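Long-range contacts in angiopoietin-related protein 3 (PDB 6EUA), which raises plasma triglycerides by inhibiting lipoprotein lipase and, through the fibrinogen-like domain seen here, mediates endothelial cell adhesion: residues K109-S115 and V130-V136; E177-K183 and G198-K202. One frame throughout, in Å; residues are numbered along the deposited sequence.

Contact 1: residues K109-S115 and V130-V136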
loop_
_atom_site.group_PDB
_atom_site.type_symbol
_atom_site.label_atom_id
_atom_site.label_comp_id
_atom_site.label_asym_id
_atom_site.label_seq_id
_atom_site.Cartn_x
_atom_site.Cartn_y
_atom_site.Cartn_z
ATOM N N LYS A 109 10.246 17.417 11.483
ATOM C CA LYS A 109 8.833 17.478 11.140
ATOM C C LYS A 109 8.230 18.789 11.624
ATOM O O LYS A 109 8.378 19.152 12.795
ATOM C CB LYS A 109 8.073 16.301 11.748
ATOM C CG LYS A 109 8.477 14.954 11.185
ATOM C CD LYS A 109 7.433 13.890 11.491
ATOM C CE LYS A 109 7.601 13.329 12.906
ATOM N NZ LYS A 109 6.981 14.187 13.965
ATOM N N HIS A 110 7.545 19.483 10.722
ATOM C CA HIS A 110 6.779 20.682 11.032
ATOM C C HIS A 110 5.318 20.452 10.666
ATOM O O HIS A 110 5.020 19.770 9.684
ATOM C CB HIS A 110 7.316 21.894 10.260
ATOM C CG HIS A 110 8.773 22.152 10.480
ATOM N ND1 HIS A 110 9.748 21.710 9.611
ATOM C CD2 HIS A 110 9.422 22.809 11.471
ATOM C CE1 HIS A 110 10.935 22.086 10.057
ATOM N NE2 HIS A 110 10.764 22.754 11.183
ATOM N N TYR A 111 4.406 21.027 11.446
ATOM C CA TYR A 111 2.986 20.970 11.130
ATOM C C TYR A 111 2.351 22.329 11.373
ATOM O O TYR A 111 2.848 23.143 12.159
ATOM C CB TYR A 111 2.246 19.907 11.958
ATOM C CG TYR A 111 1.941 20.366 13.369
ATOM C CD1 TYR A 111 0.683 20.858 13.712
ATOM C CD2 TYR A 111 2.921 20.330 14.356
ATOM C CE1 TYR A 111 0.413 21.290 15.002
ATOM C CE2 TYR A 111 2.657 20.763 15.644
ATOM C CZ TYR A 111 1.402 21.241 15.960
ATOM O OH TYR A 111 1.130 21.670 17.238
ATOM N N ILE A 112 1.230 22.557 10.695
ATOM C CA ILE A 112 0.400 23.722 10.966
ATOM C C ILE A 112 -1.038 23.365 10.628
ATOM O O ILE A 112 -1.309 22.641 9.665
ATOM C CB ILE A 112 0.906 24.969 10.199
ATOM C CG1 ILE A 112 -0.021 26.167 10.424
ATOM C CG2 ILE A 112 1.136 24.670 8.732
ATOM C CD1 ILE A 112 0.562 27.489 9.895
ATOM N N GLU A 113 -1.957 23.843 11.458
ATOM C CA GLU A 113 -3.375 23.590 11.268
ATOM C C GLU A 113 -4.096 24.904 11.016
ATOM O O GLU A 113 -3.726 25.949 11.563
ATOM C CB GLU A 113 -3.972 22.857 12.470
ATOM C CG GLU A 113 -3.403 21.464 12.646
ATOM C CD GLU A 113 -4.229 20.588 13.569
ATOM O OE1 GLU A 113 -5.321 21.029 13.991
ATOM O OE2 GLU A 113 -3.776 19.464 13.883
ATOM N N TYR A 114 -5.110 24.838 10.156
ATOM C CA TYR A 114 -5.965 25.961 9.819
ATOM C C TYR A 114 -7.415 25.525 9.876
ATOM O O TYR A 114 -7.740 24.358 9.628
ATOM C CB TYR A 114 -5.738 26.504 8.407
ATOM C CG TYR A 114 -4.319 26.718 7.959
ATOM C CD1 TYR A 114 -3.491 25.642 7.634
ATOM C CD2 TYR A 114 -3.811 28.010 7.827
ATOM C CE1 TYR A 114 -2.191 25.852 7.207
ATOM C CE2 TYR A 114 -2.519 28.228 7.407
ATOM C CZ TYR A 114 -1.709 27.151 7.096
ATOM O OH TYR A 114 -0.421 27.394 6.658
ATOM N N SER A 115 -8.281 26.494 10.153
ATOM C CA SER A 115 -9.715 26.366 9.947
ATOM C C SER A 115 -10.048 26.955 8.581
ATOM O O SER A 115 -9.633 28.083 8.276
ATOM C CB SER A 115 -10.479 27.088 11.062
ATOM O OG SER A 115 -11.836 27.305 10.716
ATOM N N VAL A 130 -7.762 30.256 8.125
ATOM C CA VAL A 130 -7.344 30.957 9.338
ATOM C C VAL A 130 -6.458 30.009 10.138
ATOM O O VAL A 130 -6.864 28.881 10.426
ATOM C CB VAL A 130 -8.546 31.411 10.190
ATOM C CG1 VAL A 130 -8.059 32.027 11.500
ATOM C CG2 VAL A 130 -9.419 32.390 9.418
ATOM N N ALA A 131 -5.259 30.458 10.503
ATOM C CA ALA A 131 -4.327 29.583 11.211
ATOM C C ALA A 131 -4.753 29.378 12.663
ATOM O O ALA A 131 -5.218 30.306 13.332
ATOM C CB ALA A 131 -2.906 30.152 11.154
ATOM N N ILE A 132 -4.587 28.146 13.155
ATOM C CA ILE A 132 -4.972 27.805 14.525
ATOM C C ILE A 132 -3.747 27.508 15.377
ATOM O O ILE A 132 -3.450 28.239 16.325
ATOM C CB ILE A 132 -5.918 26.596 14.566
ATOM C CG1 ILE A 132 -7.082 26.772 13.600
ATOM C CG2 ILE A 132 -6.380 26.342 16.000
ATOM C CD1 ILE A 132 -7.888 25.502 13.446
ATOM N N THR A 133 -3.057 26.408 15.073
ATOM C CA THR A 133 -1.867 25.973 15.798
ATOM C C THR A 133 -0.792 25.543 14.806
ATOM O O THR A 133 -1.030 25.436 13.599
ATOM C CB THR A 133 -2.168 24.814 16.771
ATOM O OG1 THR A 133 -2.530 23.637 16.030
ATOM C CG2 THR A 133 -3.292 25.170 17.726
ATOM N N GLY A 134 0.392 25.289 15.335
ATOM C CA GLY A 134 1.497 24.742 14.574
ATOM C C GLY A 134 2.827 25.068 15.219
ATOM O O GLY A 134 2.947 25.944 16.074
ATOM N N ASN A 135 3.862 24.339 14.794
ATOM C CA ASN A 135 5.233 24.614 15.226
ATOM C C ASN A 135 6.081 25.194 14.101
ATOM O O ASN A 135 7.312 25.231 14.210
ATOM C CB ASN A 135 5.893 23.355 15.798
ATOM C CG ASN A 135 5.902 22.188 14.820
ATOM O OD1 ASN A 135 5.857 22.373 13.601
ATOM N ND2 ASN A 135 5.959 20.972 15.358
ATOM N N VAL A 136 5.449 25.619 13.015
ATOM C CA VAL A 136 6.115 26.271 11.892
ATOM C C VAL A 136 5.255 27.474 11.515
ATOM O O VAL A 136 4.019 27.369 11.475
ATOM C CB VAL A 136 6.334 25.290 10.722
ATOM C CG1 VAL A 136 5.031 24.983 9.970
ATOM C CG2 VAL A 136 7.398 25.806 9.770
#
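Six hydrogen bonds hold these two antiparallel strand segments together, and five of them are purely backbone. Ser115 and Val130 form a complete pair: Ser115 N donates to Val130 O (2.8 Å), and Val130 N donates to Ser115 O (2.9 Å). Next comes a classic beta bulge. Glu113 faces both Ile132 and Thr133, receiving Ile132 N on its O (2.8 Å) and giving its N to Thr133 O (2.8 Å). At the far end the strand partner runs out, and a side chain takes over. Tyr111 N donates to Asn135 OD1 (2.9 Å), while Tyr111 O accepts Asn135 N (3.1 Å).

Gly134 sits opposite Ile112 in a non-hydrogen-bonded pair, with a CA-CA distance of 3.9 Å. A CB on Gly134 would clash with Tyr111 O and, at these backbone angles, with Thr133 O. On the opposite face the Tyr111 ring lies over the glycine, with Gly134 CA 3.9 Å from its centroid in a CH-pi contact. Ile112 CG2 meets Val136 CG1 at 4.1 Å.

Other polar groups find partners nearby. Tyr114 OH bonds to Asn138, Ser115 OG to Asn95, and Ala131 N to Glu142.

The two strands form the hairpin of 109-118 and 127-134. On its other edge, strand 109-118 bonds to strand 96-104 through His110, Ile112 and Tyr114, so it lies inside the large antiparallel sheet of the fibrinogen-like domain.

Contact 2: residues E177-K183 and G198-K202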
loop_
_atom_site.group_PDB
_atom_site.type_symbol
_atom_site.label_atom_id
_atom_site.label_comp_id
_atom_site.label_asym_id
_atom_site.label_seq_id
_atom_site.Cartn_x
_atom_site.Cartn_y
_atom_site.Cartn_z
ATOM N N GLU A 177 6.088 32.215 -1.387
ATOM C CA GLU A 177 6.688 30.895 -1.580
ATOM C C GLU A 177 5.980 29.929 -0.637
ATOM O O GLU A 177 6.398 29.718 0.507
ATOM C CB GLU A 177 8.192 30.938 -1.329
ATOM C CG GLU A 177 9.034 31.164 -2.576
ATOM C CD GLU A 177 10.432 31.665 -2.257
ATOM O OE1 GLU A 177 11.405 31.067 -2.765
ATOM O OE2 GLU A 177 10.562 32.661 -1.507
ATOM N N ASN A 178 4.889 29.329 -1.138
ATOM C CA ASN A 178 4.031 28.458 -0.341
ATOM C C ASN A 178 3.435 27.313 -1.166
ATOM O O ASN A 178 2.439 26.710 -0.737
ATOM C CB ASN A 178 2.893 29.277 0.278
ATOM C CG ASN A 178 1.823 29.670 -0.758
ATOM O OD1 ASN A 178 2.095 29.755 -1.951
ATOM N ND2 ASN A 178 0.607 29.905 -0.294
ATOM N N ASN A 179 3.978 27.019 -2.345
ATOM C CA ASN A 179 3.338 26.116 -3.299
ATOM C C ASN A 179 3.797 24.691 -3.046
ATOM O O ASN A 179 4.752 24.207 -3.651
ATOM C CB ASN A 179 3.629 26.555 -4.727
ATOM C CG ASN A 179 2.870 25.730 -5.767
ATOM O OD1 ASN A 179 2.208 24.732 -5.446
ATOM N ND2 ASN A 179 2.966 26.153 -7.035
ATOM N N LEU A 180 3.060 23.990 -2.184
ATOM C CA LEU A 180 3.355 22.589 -1.915
ATOM C C LEU A 180 3.104 21.691 -3.119
ATOM O O LEU A 180 3.577 20.546 -3.125
ATOM C CB LEU A 180 2.534 22.103 -0.726
ATOM C CG LEU A 180 2.712 22.909 0.562
ATOM C CD1 LEU A 180 2.070 22.170 1.711
ATOM C CD2 LEU A 180 4.193 23.202 0.852
ATOM N N ASN A 181 2.366 22.174 -4.125
ATOM C CA ASN A 181 2.192 21.457 -5.383
ATOM C C ASN A 181 3.144 21.979 -6.462
ATOM O O ASN A 181 2.913 21.755 -7.661
ATOM C CB ASN A 181 0.732 21.543 -5.846
ATOM C CG ASN A 181 -0.219 20.713 -4.970
ATOM O OD1 ASN A 181 0.212 19.890 -4.164
ATOM N ND2 ASN A 181 -1.517 20.949 -5.124
ATOM N N GLY A 182 4.210 22.666 -6.048
ATOM C CA GLY A 182 5.141 23.289 -6.960
ATOM C C GLY A 182 6.140 22.306 -7.544
ATOM O O GLY A 182 6.061 21.092 -7.350
ATOM N N LYS A 183 7.094 22.855 -8.295
ATOM C CA LYS A 183 8.088 22.027 -8.965
ATOM C C LYS A 183 9.036 21.427 -7.936
ATOM O O LYS A 183 9.630 22.153 -7.130
ATOM C CB LYS A 183 8.858 22.845 -9.994
ATOM C CG LYS A 183 10.062 22.114 -10.582
ATOM C CD LYS A 183 9.771 21.551 -11.964
ATOM C CE LYS A 183 10.974 20.783 -12.514
ATOM N NZ LYS A 183 11.128 19.427 -11.894
ATOM N N GLY A 198 13.882 19.824 -3.560
ATOM C CA GLY A 198 12.572 19.703 -2.950
ATOM C C GLY A 198 11.754 20.973 -3.126
ATOM O O GLY A 198 11.880 21.691 -4.120
ATOM N N LEU A 199 10.925 21.264 -2.131
ATOM C CA LEU A 199 9.964 22.354 -2.201
ATOM C C LEU A 199 10.322 23.439 -1.194
ATOM O O LEU A 199 11.215 23.279 -0.361
ATOM C CB LEU A 199 8.547 21.827 -1.962
ATOM C CG LEU A 199 8.146 20.757 -2.986
ATOM C CD1 LEU A 199 7.121 19.831 -2.391
ATOM C CD2 LEU A 199 7.627 21.413 -4.295
ATOM N N SER A 200 9.600 24.554 -1.274
ATOM C CA SER A 200 9.915 25.723 -0.462
ATOM C C SER A 200 8.701 26.174 0.338
ATOM O O SER A 200 7.573 26.158 -0.160
ATOM C CB SER A 200 10.414 26.879 -1.328
ATOM O OG SER A 200 11.454 26.462 -2.191
ATOM N N TRP A 201 8.949 26.604 1.575
ATOM C CA TRP A 201 7.903 27.113 2.469
ATOM C C TRP A 201 8.468 28.343 3.185
ATOM O O TRP A 201 9.166 28.226 4.198
ATOM C CB TRP A 201 7.453 26.041 3.449
ATOM C CG TRP A 201 6.401 26.485 4.407
ATOM C CD1 TRP A 201 6.596 27.015 5.654
ATOM C CD2 TRP A 201 4.983 26.403 4.219
ATOM N NE1 TRP A 201 5.386 27.276 6.249
ATOM C CE2 TRP A 201 4.379 26.900 5.395
ATOM C CE3 TRP A 201 4.165 25.965 3.164
ATOM C CZ2 TRP A 201 2.995 26.992 5.542
ATOM C CZ3 TRP A 201 2.788 26.040 3.318
ATOM C CH2 TRP A 201 2.219 26.556 4.498
ATOM N N LYS A 202 8.159 29.522 2.646
ATOM C CA LYS A 202 8.702 30.781 3.140
ATOM C C LYS A 202 7.641 31.460 3.990
ATOM O O LYS A 202 6.626 31.936 3.471
ATOM C CB LYS A 202 9.144 31.678 1.988
ATOM C CG LYS A 202 10.008 32.858 2.413
ATOM C CD LYS A 202 9.187 34.135 2.530
ATOM C CE LYS A 202 8.489 34.467 1.220
ATOM N NZ LYS A 202 9.421 34.376 0.063
HETATM O O HOH W 1 7.537 24.918 -3.398
HETATM O O HOH W 2 6.658 27.279 -3.031
#
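Glu177 begins the contact with two links to Lys202. Its O accepts Lys202 N at 2.8 Å, and its OE2 forms a salt bridge with Lys202 NZ at 2.6 Å. The Glu177 side chain is poorly ordered and touches a crystal neighbour, so the salt bridge is less certain than the backbone bond. Asn178 then runs past Trp201, with its O 4.1 Å from Trp201 CZ3.

At Asn179 the two backbones separate enough to admit water. Ser200 N donates to water 1 (3.0 Å), which is also 2.9 Å from Asn179 O. Asn179 N donates to water 2 (2.8 Å), which is also 3.2 Å from Ser200 O. Both further distances are within bonding range. The two waters thus replace a direct backbone pairing. Asn179 is also the centre of an inverse gamma turn and opens a type I beta turn, closed by Gly182 N to Asn179 O at 2.9 Å.

Leu180 packs against the indole, with its CD2 3.6 Å from Trp201 CE3. Asn181 points away and binds Gln53 and Gly168. Gly182 O lies 3.4 Å from Leu199 CD2, and Arg55 bonds to the O atoms of both Leu180 and Gly182. Lys183 O, 3.5 Å from Leu199 CD2, ends the contact.

The segment lies shortly after Cys175 of the Cys161-Cys175 disulfide. Its turn, Asn179-Leu180-Asn181-Gly182, is the Asn-Leu-Asn-Gly sequence familiar from fibrinogen C-terminal domains. It packs against strand 199-202, which forms a two-stranded hairpin with 208-211, in the loop-rich subdomain beside the large sheet.

How the contacts relate
The two contacts come in series along the chain: the hairpin of contact 1 closes before contact 2 opens. Their centres are 16 Å apart in one fibrinogen-like domain. Strand 96-104 serves both. It is hydrogen-bonded to 109-115 and is touched by Leu180 and Trp201 of contact 2. The contacts also meet directly, with Tyr114 OH packed 3.5 Å from Trp201 CH2. The residues just after 130-136 lie between them: Asn138 bonds to Tyr114, and Pro137 O to Trp201 NE1. His110 packs edge-to-face on Tyr209, in the strand paired with 199-202. The large sheet and the loop-rich region are therefore joined into one globular unit.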